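Local atomic coordinates of SAM-dependent O-methyltransferase (Leptospira interrogans, PDB entry 2HNK), a protein that probably transfers a methyl group from S-adenosylmethionine to a hydroxyl oxygen of an acceptor, and binds the by-product S-adenosyl-L-homocysteine. Residues 64-69 / 73-78; 182-187 / 195-200; 216-219 / 225-228; 123-128 / 168-173; 154-157 / 162-165. One frame throughout, in Å; residues are numbered along the deposited sequence.

Contact 1 (64-69 / 73-78). With SAH (S-adenosyl-L-homocysteine), chain O.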
# COMPACT_ATOMS: atom_id res chain seq x y z
N ILE C 64 -5.09 -8.70 13.78
CA ILE C 64 -5.90 -7.76 13.01
C ILE C 64 -7.30 -7.61 13.62
O ILE C 64 -7.87 -8.58 14.12
CB ILE C 64 -6.03 -8.23 11.53
CG1 ILE C 64 -4.65 -8.30 10.86
CG2 ILE C 64 -6.99 -7.31 10.74
CD1 ILE C 64 -4.67 -8.82 9.44
N ILE C 65 -7.85 -6.40 13.59
CA ILE C 65 -9.27 -6.21 13.88
C ILE C 65 -9.97 -5.56 12.69
O ILE C 65 -9.57 -4.49 12.24
CB ILE C 65 -9.53 -5.38 15.16
CG1 ILE C 65 -8.95 -6.08 16.39
CG2 ILE C 65 -11.04 -5.13 15.34
CD1 ILE C 65 -9.06 -5.25 17.67
N GLU C 66 -11.01 -6.23 12.20
CA GLU C 66 -11.86 -5.69 11.17
C GLU C 66 -13.15 -5.16 11.79
O GLU C 66 -13.88 -5.90 12.45
CB GLU C 66 -12.16 -6.76 10.11
CG GLU C 66 -13.22 -6.35 9.09
CD GLU C 66 -13.36 -7.35 7.97
OE1 GLU C 66 -14.27 -8.21 8.02
OE2 GLU C 66 -12.53 -7.29 7.04
N ILE C 67 -13.41 -3.87 11.58
CA ILE C 67 -14.63 -3.22 12.05
C ILE C 67 -15.59 -3.11 10.86
O ILE C 67 -15.48 -2.19 10.03
CB ILE C 67 -14.36 -1.80 12.64
CG1 ILE C 67 -13.24 -1.83 13.70
CG2 ILE C 67 -15.63 -1.22 13.24
CD1 ILE C 67 -12.55 -0.50 13.87
N GLY C 68 -16.53 -4.05 10.79
CA GLY C 68 -17.46 -4.12 9.67
C GLY C 68 -17.07 -5.23 8.72
O GLY C 68 -16.14 -5.08 7.91
N THR C 69 -17.80 -6.33 8.80
CA THR C 69 -17.45 -7.57 8.13
C THR C 69 -18.37 -7.95 6.97
O THR C 69 -17.90 -8.49 5.96
CB THR C 69 -17.34 -8.72 9.15
OG1 THR C 69 -16.21 -8.45 9.98
CG2 THR C 69 -17.16 -10.09 8.49
N TYR C 73 -15.81 -10.78 2.53
CA TYR C 73 -14.75 -10.83 1.51
C TYR C 73 -13.39 -10.36 2.02
O TYR C 73 -12.38 -11.04 1.82
CB TYR C 73 -15.12 -10.08 0.21
CG TYR C 73 -14.19 -10.41 -0.96
CD1 TYR C 73 -13.01 -9.69 -1.16
CD2 TYR C 73 -14.48 -11.45 -1.84
CE1 TYR C 73 -12.15 -10.00 -2.22
CE2 TYR C 73 -13.62 -11.77 -2.90
CZ TYR C 73 -12.46 -11.04 -3.08
OH TYR C 73 -11.61 -11.34 -4.12
N SER C 74 -13.37 -9.21 2.68
CA SER C 74 -12.13 -8.63 3.14
C SER C 74 -11.48 -9.48 4.23
O SER C 74 -10.26 -9.66 4.24
CB SER C 74 -12.32 -7.17 3.61
OG SER C 74 -13.22 -7.07 4.70
N SER C 75 -12.31 -10.02 5.14
CA SER C 75 -11.82 -10.89 6.22
C SER C 75 -11.17 -12.15 5.64
O SER C 75 -10.19 -12.64 6.18
CB SER C 75 -12.95 -11.26 7.20
OG SER C 75 -13.96 -12.02 6.57
N LEU C 76 -11.73 -12.64 4.54
CA LEU C 76 -11.17 -13.76 3.78
C LEU C 76 -9.78 -13.42 3.25
O LEU C 76 -8.88 -14.25 3.29
CB LEU C 76 -12.11 -14.08 2.62
CG LEU C 76 -12.60 -15.48 2.24
CD1 LEU C 76 -12.84 -16.40 3.45
CD2 LEU C 76 -13.86 -15.34 1.37
N CYS C 77 -9.61 -12.18 2.77
CA CYS C 77 -8.31 -11.71 2.29
C CYS C 77 -7.29 -11.55 3.42
O CYS C 77 -6.16 -11.99 3.29
CB CYS C 77 -8.44 -10.39 1.53
SG CYS C 77 -9.48 -10.56 0.09
N PHE C 78 -7.70 -10.91 4.51
CA PHE C 78 -6.85 -10.80 5.69
C PHE C 78 -6.47 -12.17 6.25
O PHE C 78 -5.30 -12.40 6.53
CB PHE C 78 -7.54 -9.99 6.80
CG PHE C 78 -7.64 -8.52 6.50
CD1 PHE C 78 -8.89 -7.89 6.46
CD2 PHE C 78 -6.50 -7.75 6.27
CE1 PHE C 78 -9.00 -6.52 6.19
CE2 PHE C 78 -6.60 -6.39 5.99
CZ PHE C 78 -7.86 -5.77 5.96
N SAH O . -15.71 -5.50 4.94
CA SAH O . -16.95 -5.91 4.20
CB SAH O . -17.85 -4.70 3.95
CG SAH O . -18.39 -4.05 5.23
SD SAH O . -20.04 -3.38 4.92
C SAH O . -16.66 -6.68 2.89
O SAH O . -17.58 -7.19 2.24
OXT SAH O . -15.52 -6.80 2.46
C5' SAH O . -20.27 -2.78 6.62
C4' SAH O . -20.70 -3.83 7.63
O4' SAH O . -20.59 -3.28 8.93
C3' SAH O . -22.15 -4.27 7.46
O3' SAH O . -22.19 -5.67 7.38
C2' SAH O . -22.88 -3.82 8.71
O2' SAH O . -23.75 -4.83 9.17
C1' SAH O . -21.74 -3.58 9.70
N9 SAH O . -22.02 -2.53 10.70
C8 SAH O . -22.84 -1.43 10.58
N7 SAH O . -22.81 -0.74 11.75
C5 SAH O . -21.97 -1.37 12.61
C6 SAH O . -21.57 -1.12 13.92
N6 SAH O . -22.03 -0.06 14.58
N1 SAH O . -20.69 -1.98 14.55
C2 SAH O . -20.21 -3.09 13.88
N3 SAH O . -20.61 -3.34 12.58
C4 SAH O . -21.48 -2.50 11.96
O HOH W 1 -15.06 -9.02 5.74
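The first beta-alpha-beta unit of the Rossmann-like fold brings Glu66, near the end of strand 63-67, against Ser74 and Ser75 in the first turn of helix 73-81. Strand and helix run almost antiparallel, and the tight turn between them leaves one buried carboxylate to organise the junction. Glu66 reaches across with CG opposite its own backbone N (chi1 171°) and the rest of the chain extended, a shape that carries the carboxylate over to the helix. Its two oxygens have different partners. OE2 accepts a hydrogen bond from Ser74 OG, although the modelled separation is so short that its exact value is doubtful. OE1 takes Thr69 OG1 on its anti lone pair, 2.8 Å away, and also a bound water. That water donates to Thr69 O as well and accepts from Ser75 N at 3.0 Å, tying the turn to the helix.

Below this polar cluster the contact becomes apolar. Ile64 CD1 sits 3.8 Å from Phe78 CD2, the two side chains crossing at about a right angle, while Glu66 OE2 lies in the plane of the Phe78 ring at its edge, 3.7 Å from CE1. The amino group of S-adenosyl-L-homocysteine gives hydrogen bonds to Gly68 O and Ser74 OG, the atom N being 3.0 Å from each, and Ser74 N donates to carboxylate atom OXT. Glu66 thus probably acts as a second-shell residue, positioning Ser74, and its likely negative charge would make OG a better acceptor. A turn after the first strand that grips the amino-acid end of the cofactor is the hallmark of class I methyltransferases.

Contact 2 (182-187 / 195-200)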
# COMPACT_ATOMS: atom_id res chain seq x y z
N VAL C 182 -13.16 6.32 2.15
CA VAL C 182 -12.76 7.66 2.57
C VAL C 182 -13.08 8.76 1.55
O VAL C 182 -13.01 9.94 1.87
CB VAL C 182 -11.26 7.72 3.02
CG1 VAL C 182 -11.04 6.92 4.32
CG2 VAL C 182 -10.31 7.25 1.92
N LEU C 183 -13.46 8.36 0.34
CA LEU C 183 -13.86 9.34 -0.68
C LEU C 183 -15.39 9.39 -0.87
O LEU C 183 -15.90 10.33 -1.46
CB LEU C 183 -13.13 9.09 -2.00
CG LEU C 183 -11.61 9.35 -1.95
CD1 LEU C 183 -10.95 9.01 -3.26
CD2 LEU C 183 -11.29 10.79 -1.54
N TRP C 184 -16.08 8.38 -0.35
CA TRP C 184 -17.55 8.31 -0.35
C TRP C 184 -18.16 8.77 -1.68
O TRP C 184 -18.89 9.76 -1.75
CB TRP C 184 -18.10 9.11 0.84
CG TRP C 184 -19.40 8.63 1.42
CD1 TRP C 184 -20.42 9.41 1.88
CD2 TRP C 184 -19.81 7.27 1.63
NE1 TRP C 184 -21.44 8.63 2.35
CE2 TRP C 184 -21.10 7.31 2.22
CE3 TRP C 184 -19.23 6.01 1.38
CZ2 TRP C 184 -21.82 6.16 2.55
CZ3 TRP C 184 -19.95 4.86 1.72
CH2 TRP C 184 -21.23 4.94 2.30
N ASP C 185 -17.81 8.03 -2.74
CA ASP C 185 -18.24 8.29 -4.11
C ASP C 185 -17.99 9.74 -4.55
O ASP C 185 -18.71 10.29 -5.38
CB ASP C 185 -19.71 7.88 -4.29
CG ASP C 185 -20.05 7.54 -5.73
OD1 ASP C 185 -19.19 7.02 -6.47
OD2 ASP C 185 -21.20 7.78 -6.12
N GLY C 186 -16.98 10.35 -3.96
CA GLY C 186 -16.66 11.74 -4.25
C GLY C 186 -17.46 12.80 -3.51
O GLY C 186 -17.18 13.97 -3.66
N SER C 187 -18.45 12.38 -2.71
CA SER C 187 -19.33 13.34 -1.99
C SER C 187 -18.61 14.17 -0.93
O SER C 187 -19.06 15.26 -0.58
CB SER C 187 -20.52 12.62 -1.35
OG SER C 187 -20.09 11.77 -0.31
N GLU C 195 -25.04 14.58 4.48
CA GLU C 195 -25.59 13.37 5.07
C GLU C 195 -24.71 12.96 6.25
O GLU C 195 -23.52 13.25 6.23
CB GLU C 195 -25.66 12.24 4.04
CG GLU C 195 -26.36 12.60 2.71
CD GLU C 195 -25.42 13.24 1.69
OE1 GLU C 195 -24.27 13.57 2.03
OE2 GLU C 195 -25.84 13.43 0.52
N PRO C 196 -25.28 12.34 7.29
CA PRO C 196 -24.50 11.90 8.45
C PRO C 196 -23.27 11.03 8.12
O PRO C 196 -22.26 11.12 8.82
CB PRO C 196 -25.52 11.09 9.27
CG PRO C 196 -26.83 11.72 8.93
CD PRO C 196 -26.72 12.03 7.45
N SER C 197 -23.35 10.22 7.07
CA SER C 197 -22.24 9.34 6.67
C SER C 197 -21.10 10.17 6.08
O SER C 197 -19.94 10.05 6.49
CB SER C 197 -22.71 8.28 5.67
OG SER C 197 -23.31 8.89 4.55
N THR C 198 -21.48 11.05 5.15
CA THR C 198 -20.55 11.98 4.50
C THR C 198 -19.86 12.87 5.51
O THR C 198 -18.66 13.13 5.39
CB THR C 198 -21.26 12.86 3.45
OG1 THR C 198 -22.11 12.05 2.64
CG2 THR C 198 -20.24 13.58 2.57
N VAL C 199 -20.62 13.35 6.51
CA VAL C 199 -20.06 14.18 7.57
C VAL C 199 -19.04 13.38 8.40
O VAL C 199 -17.92 13.83 8.62
CB VAL C 199 -21.16 14.86 8.45
CG1 VAL C 199 -20.57 15.58 9.66
CG2 VAL C 199 -22.00 15.84 7.61
N GLY C 200 -19.41 12.18 8.83
CA GLY C 200 -18.52 11.30 9.59
C GLY C 200 -17.18 11.06 8.90
O GLY C 200 -16.13 11.23 9.50
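Trp184 meets Ser197 and Thr198 where the loop after strand 175-180 folds back on the N-terminal turn of helix 196-210, whose N-cap residue is Glu195. The contact has a close side and a looser one. On the close side Thr198, the buried member, is wedged between the indole and Ser187. Thr198 OG1 lies in the plane of the Trp184 ring at the edge, 3.2 Å from Trp184 CD1, and donates a hydrogen bond of 2.7 Å to Glu195 OE1, which it meets from above the carboxylate plane. The threonine methyl takes the place opposite the backbone N and thereby faces the loop, with Thr198 CG2 3.4 Å from Ser187 OG. The hydroxyl of Ser187 is held in turn by Trp184 O, which also accepts from Ser187 N. Two donors from one residue therefore clamp the carbonyl of the tryptophan and fix the turn from which the ring projects.

The other side is more open: Trp184 and Ser197 are both partly exposed, and a bound diethylene glycol, probably from the crystallisation liquor, lies about 4 Å from the Trp184 side chain. Lys157 touches both residues here, bringing the loop that follows strand 148-153 up to the same helix end. Behind the loop, Leu183 packs on Ile6 of the second subunit. Ser197 CB rests beside the indole, 3.6 Å from Trp184 NE1. The one hydrogen bond between the segments also lies on this side, and it is bent: Trp184 NE1 donates to Ser197 OG over 2.9 Å with an angle of 137° at the hydrogen, the hydroxyl oxygen standing 25° out of the indole plane.

Contact 3 (216-219 / 225-228)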
# COMPACT_ATOMS: atom_id res chain seq x y z
N VAL C 216 -0.44 9.65 7.00
CA VAL C 216 -1.53 9.20 6.14
C VAL C 216 -1.16 9.19 4.65
O VAL C 216 -0.52 10.10 4.13
CB VAL C 216 -2.85 10.02 6.39
CG1 VAL C 216 -2.61 11.52 6.28
CG2 VAL C 216 -4.00 9.56 5.48
N SER C 217 -1.59 8.12 3.97
CA SER C 217 -1.60 8.08 2.52
C SER C 217 -3.00 7.71 2.06
O SER C 217 -3.51 6.64 2.39
CB SER C 217 -0.56 7.09 1.99
OG SER C 217 -0.59 7.06 0.57
N LEU C 218 -3.63 8.61 1.31
CA LEU C 218 -4.99 8.41 0.82
C LEU C 218 -4.96 7.93 -0.64
O LEU C 218 -4.76 8.72 -1.58
CB LEU C 218 -5.81 9.69 0.97
CG LEU C 218 -7.35 9.55 0.98
CD1 LEU C 218 -8.00 10.87 1.42
CD2 LEU C 218 -7.93 9.07 -0.36
N VAL C 219 -5.18 6.64 -0.81
CA VAL C 219 -4.96 5.95 -2.07
C VAL C 219 -6.27 5.91 -2.85
O VAL C 219 -7.28 5.46 -2.33
CB VAL C 219 -4.47 4.49 -1.79
CG1 VAL C 219 -4.16 3.76 -3.09
CG2 VAL C 219 -3.27 4.50 -0.86
N VAL C 225 -8.99 4.59 -0.15
CA VAL C 225 -8.48 3.80 0.96
C VAL C 225 -7.33 4.56 1.63
O VAL C 225 -6.32 4.86 0.98
CB VAL C 225 -8.00 2.38 0.53
CG1 VAL C 225 -7.50 1.61 1.73
CG2 VAL C 225 -9.12 1.60 -0.17
N SER C 226 -7.51 4.90 2.90
CA SER C 226 -6.49 5.60 3.66
C SER C 226 -5.61 4.65 4.41
O SER C 226 -6.10 3.77 5.12
CB SER C 226 -7.10 6.61 4.64
OG SER C 226 -7.42 7.80 3.97
N LEU C 227 -4.31 4.82 4.23
CA LEU C 227 -3.32 4.08 4.99
C LEU C 227 -2.86 5.01 6.09
O LEU C 227 -2.23 6.04 5.82
CB LEU C 227 -2.16 3.66 4.09
CG LEU C 227 -2.56 2.79 2.89
CD1 LEU C 227 -1.35 2.41 2.05
CD2 LEU C 227 -3.33 1.54 3.34
N VAL C 228 -3.23 4.68 7.32
CA VAL C 228 -2.95 5.53 8.48
C VAL C 228 -2.03 4.80 9.46
O VAL C 228 -2.45 3.89 10.19
CB VAL C 228 -4.26 5.97 9.21
CG1 VAL C 228 -3.96 6.95 10.32
CG2 VAL C 228 -5.25 6.57 8.23
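Leu218 turns its CG away from its own backbone N (chi1 -159°), whereas Ser226 holds OG beside its N and opposite its carbonyl carbon; together these choices bring Leu218 CG to 3.5 Å from Ser226 OG. The pair faces the same side of the sheet as Val216 and Val228, where Val216 CG2 and Val228 CG2 are 4.3 Å apart. Ser217, Val219, Val225 and Leu227 occupy the other side. There Val219 keeps CG2 beside its backbone N, where it meets Leu227 CD1 at 4.1 Å across the strands, diagonally rather than within a directly paired couple.

Beneath these side chains lies a regular antiparallel hairpin, its two strand segments at 164° to each other. Ser217 with Leu227 and Val219 with Val225 are hydrogen-bonded pairs, each joined by two N-H to O bonds. The bond from Leu227 N to Ser217 O, 2.7 Å long, is practically straight at 179°. In the non-hydrogen-bonded pairs the chains come closer, with Leu218 CA and Ser226 CA 4.3 Å apart, and weaker CA-H to O contacts add to the ladder, as from Val216 CA to Leu227 O at 3.3 Å.

Strand 225-230 pairs on its inner side with strand 175-180, antiparallel, while 214-219 is the outermost strand of the sheet within its chain; Val219 packs on Val219 of the second subunit, and both Ser217 and Leu227 touch Phe51 of that subunit. The chemistry implies a division of labour: backbone bonds set the register, and mostly aliphatic side chains, buried on both faces, bind the hairpin to its own chain and to the dimer partner.

Contact 4 (123-128 / 168-173)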
# COMPACT_ATOMS: atom_id res chain seq x y z
N GLU C 123 -18.77 -0.68 21.44
CA GLU C 123 -18.75 -1.50 22.64
C GLU C 123 -17.68 -2.58 22.62
O GLU C 123 -16.96 -2.76 23.60
CB GLU C 123 -20.08 -2.21 22.81
CG GLU C 123 -21.12 -1.45 23.58
CD GLU C 123 -22.25 -2.37 23.97
OE1 GLU C 123 -23.39 -2.15 23.49
OE2 GLU C 123 -21.98 -3.33 24.73
N THR C 124 -17.61 -3.31 21.51
CA THR C 124 -16.66 -4.40 21.37
C THR C 124 -15.24 -3.88 21.57
O THR C 124 -14.42 -4.52 22.24
CB THR C 124 -16.81 -5.09 20.01
OG1 THR C 124 -18.13 -5.66 19.91
CG2 THR C 124 -15.77 -6.20 19.84
N LEU C 125 -14.96 -2.70 21.02
CA LEU C 125 -13.64 -2.12 21.10
C LEU C 125 -13.34 -1.59 22.51
O LEU C 125 -12.23 -1.75 23.00
CB LEU C 125 -13.44 -1.02 20.04
CG LEU C 125 -13.50 -1.42 18.55
CD1 LEU C 125 -13.24 -0.19 17.70
CD2 LEU C 125 -12.52 -2.54 18.20
N GLN C 126 -14.34 -0.98 23.15
CA GLN C 126 -14.17 -0.46 24.51
C GLN C 126 -13.93 -1.55 25.54
O GLN C 126 -13.04 -1.43 26.37
CB GLN C 126 -15.35 0.41 24.95
CG GLN C 126 -15.10 1.15 26.27
CD GLN C 126 -13.91 2.09 26.20
OE1 GLN C 126 -13.87 3.00 25.37
NE2 GLN C 126 -12.94 1.88 27.07
N VAL C 127 -14.70 -2.63 25.46
CA VAL C 127 -14.52 -3.80 26.33
C VAL C 127 -13.11 -4.39 26.19
O VAL C 127 -12.49 -4.83 27.17
CB VAL C 127 -15.59 -4.87 26.05
CG1 VAL C 127 -15.28 -6.16 26.78
CG2 VAL C 127 -16.96 -4.35 26.42
N LEU C 128 -12.60 -4.38 24.96
CA LEU C 128 -11.27 -4.88 24.63
C LEU C 128 -10.18 -3.97 25.22
O LEU C 128 -9.17 -4.45 25.75
CB LEU C 128 -11.13 -4.98 23.11
CG LEU C 128 -10.35 -6.13 22.48
CD1 LEU C 128 -10.82 -7.49 22.99
CD2 LEU C 128 -10.48 -6.07 20.98
N LEU C 168 -6.73 3.91 17.68
CA LEU C 168 -5.41 4.45 17.96
C LEU C 168 -4.88 3.95 19.31
O LEU C 168 -3.68 3.77 19.47
CB LEU C 168 -5.49 5.98 17.96
CG LEU C 168 -4.50 6.75 17.10
CD1 LEU C 168 -4.44 6.20 15.68
CD2 LEU C 168 -4.88 8.23 17.10
N LYS C 169 -5.80 3.75 20.25
CA LYS C 169 -5.49 3.21 21.57
C LYS C 169 -5.18 1.71 21.50
O LYS C 169 -4.25 1.22 22.15
CB LYS C 169 -6.64 3.51 22.54
CG LYS C 169 -6.41 3.02 23.98
CD LYS C 169 -6.56 4.15 24.99
CE LYS C 169 -5.33 5.07 24.99
NZ LYS C 169 -5.62 6.42 25.58
N LEU C 170 -5.94 0.98 20.68
CA LEU C 170 -5.70 -0.46 20.53
C LEU C 170 -4.47 -0.78 19.69
O LEU C 170 -3.85 -1.82 19.89
CB LEU C 170 -6.94 -1.16 19.96
CG LEU C 170 -8.07 -1.42 20.96
CD1 LEU C 170 -9.39 -1.65 20.24
CD2 LEU C 170 -7.75 -2.60 21.90
N LEU C 171 -4.12 0.10 18.75
CA LEU C 171 -2.96 -0.12 17.89
C LEU C 171 -1.64 0.03 18.63
O LEU C 171 -1.47 0.97 19.41
CB LEU C 171 -2.96 0.85 16.70
CG LEU C 171 -3.76 0.58 15.43
CD1 LEU C 171 -3.58 1.76 14.47
CD2 LEU C 171 -3.35 -0.73 14.75
N LYS C 172 -0.71 -0.88 18.36
CA LYS C 172 0.68 -0.74 18.79
C LYS C 172 1.33 0.43 18.04
O LYS C 172 0.92 0.74 16.91
CB LYS C 172 1.47 -2.01 18.47
CG LYS C 172 0.94 -3.30 19.11
CD LYS C 172 1.86 -4.44 18.73
CE LYS C 172 1.23 -5.78 18.96
NZ LYS C 172 2.11 -6.80 18.36
N PRO C 173 2.34 1.08 18.65
CA PRO C 173 3.10 2.06 17.88
C PRO C 173 3.65 1.40 16.61
O PRO C 173 4.04 0.23 16.65
CB PRO C 173 4.24 2.44 18.84
CG PRO C 173 3.62 2.26 20.21
CD PRO C 173 2.81 1.00 20.05
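Leu125, in the middle of helix 121-130, faces Leu170, the last residue of helix 160-170, with their CA atoms 8.1 Å apart. The two backbones differ in character. Residues 123-128 are fully helical, as the bond of 2.9 Å from Val127 N to Glu123 O illustrates, but the other segment changes course within one residue: Leu170 is still helical, and Leu171 opens to a psi of 137° and starts the short strand 171-172. No hydrogen bond crosses between the segments, which meet through leucines alone.

Leu170 carries the contact by dividing its two methyls between two positions three residues apart, on the same side of the opposing helix. Its CG stands opposite the carbonyl carbon, which sends the branched end out toward the helix. There Leu170 CD1 touches Leu125 CD2 at 3.8 Å and lies 4.1 Å from Leu125 CB, close enough to the helix to approach Leu125 O as well. The other methyl, Leu170 CD2, reaches Leu128 CB at 4.3 Å, a looser touch one turn further on. About 138 Å² is buried in all, and Leu170 accounts for more than half of it.

The small patch belongs to a much larger hydrophobic layer of the Rossmann-like domain. Leu125 also rests on Tyr163 and Leu166 of helix 160-170, and Trp137 lies against Leu128. Beneath the two helices runs the sheet: Leu125 touches Ile65 and Ile67 of strand 63-67 as well as Phe151 of strand 148-153, and Leu170 sits on Ile148 and Phe151. The leucines therefore fill the seam where two neighbouring helices come down on two adjacent parallel strands.

Contact 5 (154-157 / 162-165). With SAH (S-adenosyl-L-homocysteine), chain O.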
# COMPACT_ATOMS: atom_id res chain seq x y z
N ASP C 154 -14.33 -0.37 8.14
CA ASP C 154 -15.33 -0.45 7.08
C ASP C 154 -16.75 -0.63 7.64
O ASP C 154 -17.55 -1.40 7.10
CB ASP C 154 -14.98 -1.60 6.13
CG ASP C 154 -15.74 -1.53 4.82
OD1 ASP C 154 -16.25 -0.44 4.46
OD2 ASP C 154 -15.82 -2.57 4.15
N ALA C 155 -17.06 0.08 8.71
CA ALA C 155 -18.36 -0.05 9.37
C ALA C 155 -19.27 1.13 9.05
O ALA C 155 -19.22 1.67 7.94
CB ALA C 155 -18.17 -0.23 10.88
N ASP C 156 -20.11 1.52 10.01
CA ASP C 156 -21.03 2.64 9.81
C ASP C 156 -20.25 3.96 9.76
O ASP C 156 -19.50 4.29 10.67
CB ASP C 156 -22.14 2.66 10.87
CG ASP C 156 -21.60 2.69 12.28
OD1 ASP C 156 -20.73 1.86 12.61
OD2 ASP C 156 -22.06 3.56 13.07
N LYS C 157 -20.43 4.69 8.66
CA LYS C 157 -19.55 5.80 8.28
C LYS C 157 -19.68 7.00 9.21
O LYS C 157 -18.69 7.69 9.48
CB LYS C 157 -19.83 6.23 6.84
CG LYS C 157 -19.94 5.09 5.82
CD LYS C 157 -18.68 4.22 5.78
CE LYS C 157 -18.89 2.97 4.94
NZ LYS C 157 -17.94 1.89 5.32
N ASN C 162 -15.62 8.47 15.73
CA ASN C 162 -15.66 7.85 17.05
C ASN C 162 -14.84 6.56 17.16
O ASN C 162 -14.33 6.24 18.24
CB ASN C 162 -17.11 7.60 17.49
CG ASN C 162 -17.92 8.88 17.51
OD1 ASN C 162 -17.46 9.91 18.01
ND2 ASN C 162 -19.12 8.84 16.95
N TYR C 163 -14.70 5.83 16.05
CA TYR C 163 -13.86 4.64 16.03
C TYR C 163 -12.38 5.03 16.16
O TYR C 163 -11.61 4.34 16.84
CB TYR C 163 -14.10 3.82 14.76
CG TYR C 163 -15.48 3.17 14.72
CD1 TYR C 163 -15.88 2.29 15.73
CD2 TYR C 163 -16.38 3.45 13.69
CE1 TYR C 163 -17.13 1.69 15.71
CE2 TYR C 163 -17.65 2.85 13.65
CZ TYR C 163 -18.01 1.98 14.68
OH TYR C 163 -19.25 1.38 14.70
N TYR C 164 -12.02 6.15 15.54
CA TYR C 164 -10.63 6.59 15.44
C TYR C 164 -9.83 6.57 16.76
O TYR C 164 -8.80 5.88 16.83
CB TYR C 164 -10.55 7.95 14.74
CG TYR C 164 -9.14 8.42 14.49
CD1 TYR C 164 -8.32 7.75 13.58
CD2 TYR C 164 -8.63 9.54 15.15
CE1 TYR C 164 -7.01 8.18 13.35
CE2 TYR C 164 -7.32 9.97 14.93
CZ TYR C 164 -6.52 9.29 14.03
OH TYR C 164 -5.23 9.72 13.80
N PRO C 165 -10.27 7.30 17.80
CA PRO C 165 -9.50 7.25 19.07
C PRO C 165 -9.35 5.85 19.67
O PRO C 165 -8.31 5.55 20.22
CB PRO C 165 -10.27 8.19 20.01
CG PRO C 165 -11.64 8.34 19.38
CD PRO C 165 -11.43 8.22 17.91
N SAH O . -15.71 -5.50 4.94
CA SAH O . -16.95 -5.91 4.20
CB SAH O . -17.85 -4.70 3.95
CG SAH O . -18.39 -4.05 5.23
SD SAH O . -20.04 -3.38 4.92
C SAH O . -16.66 -6.68 2.89
O SAH O . -17.58 -7.19 2.24
OXT SAH O . -15.52 -6.80 2.46
C5' SAH O . -20.27 -2.78 6.62
C4' SAH O . -20.70 -3.83 7.63
O4' SAH O . -20.59 -3.28 8.93
C3' SAH O . -22.15 -4.27 7.46
O3' SAH O . -22.19 -5.67 7.38
C2' SAH O . -22.88 -3.82 8.71
O2' SAH O . -23.75 -4.83 9.17
C1' SAH O . -21.74 -3.58 9.70
N9 SAH O . -22.02 -2.53 10.70
C8 SAH O . -22.84 -1.43 10.58
N7 SAH O . -22.81 -0.74 11.75
C5 SAH O . -21.97 -1.37 12.61
C6 SAH O . -21.57 -1.12 13.92
N6 SAH O . -22.03 -0.06 14.58
N1 SAH O . -20.69 -1.98 14.55
C2 SAH O . -20.21 -3.09 13.88
N3 SAH O . -20.61 -3.34 12.58
C4 SAH O . -21.48 -2.50 11.96
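The loop 154-157, which carries Asp156, runs past helix 160-170 and its Tyr163, with Ala155 CA and Tyr163 CA, the nearest such pair, still 9.3 Å apart. Side chains must span that distance. Tyr163 OH donates to Asp156 OD1 over 2.6 Å, arriving on the syn lone pair, and carboxylate and ring stand almost perpendicular, their planes 86° apart. Asp156 sets its CG between its backbone N and carbonyl carbon (chi1 56°), which turns the carboxylate back to the phenol; its other oxygen is bonded by Asn159. Ala155 CB adds a light touch to Tyr163 CE2 at 4.2 Å.

On the loop itself, Lys157 NZ donates to Ala155 O at 2.9 Å and forms a weak, salt-bridging bond to Asp154 OD1. Asp154 OD2, for its part, accepts from the amino N of S-adenosyl-L-homocysteine at 3.0 Å. At the opposite end of the ligand, adenine atom N6 lies 3.0 Å from Asp156 OD1 and 3.1 Å from Tyr163 OH. The bond between phenol and carboxylate thus holds Asp156 OD1 and the phenol oxygen close to the exocyclic amine, an arrangement consistent with recognition of adenine.

In the fold
Contacts 1 and 5 both touch the bound S-adenosyl-L-homocysteine: their centres are 14 Å apart, and they meet where Ile67 O lies 2.9 Å from Asp154 N, a probable hydrogen bond between neighbouring strand ends. Asp92 and Ala121 also hydrogen-bond the ligand. Contact 4 backs this pocket, since Leu125 CD1 lies 3.9 Å from Ile67 CD1 and 4.1 Å from Tyr163 CD1. Contact 2 borders contact 5 where Lys157 CG is 3.7 Å from Trp184 CH2, and the Trp184 side chain is about 9 Å from the ligand. Val182 CG2 joins contact 2 to contact 3, 3.6 Å from Ser226 OG, and both of these reach the second subunit.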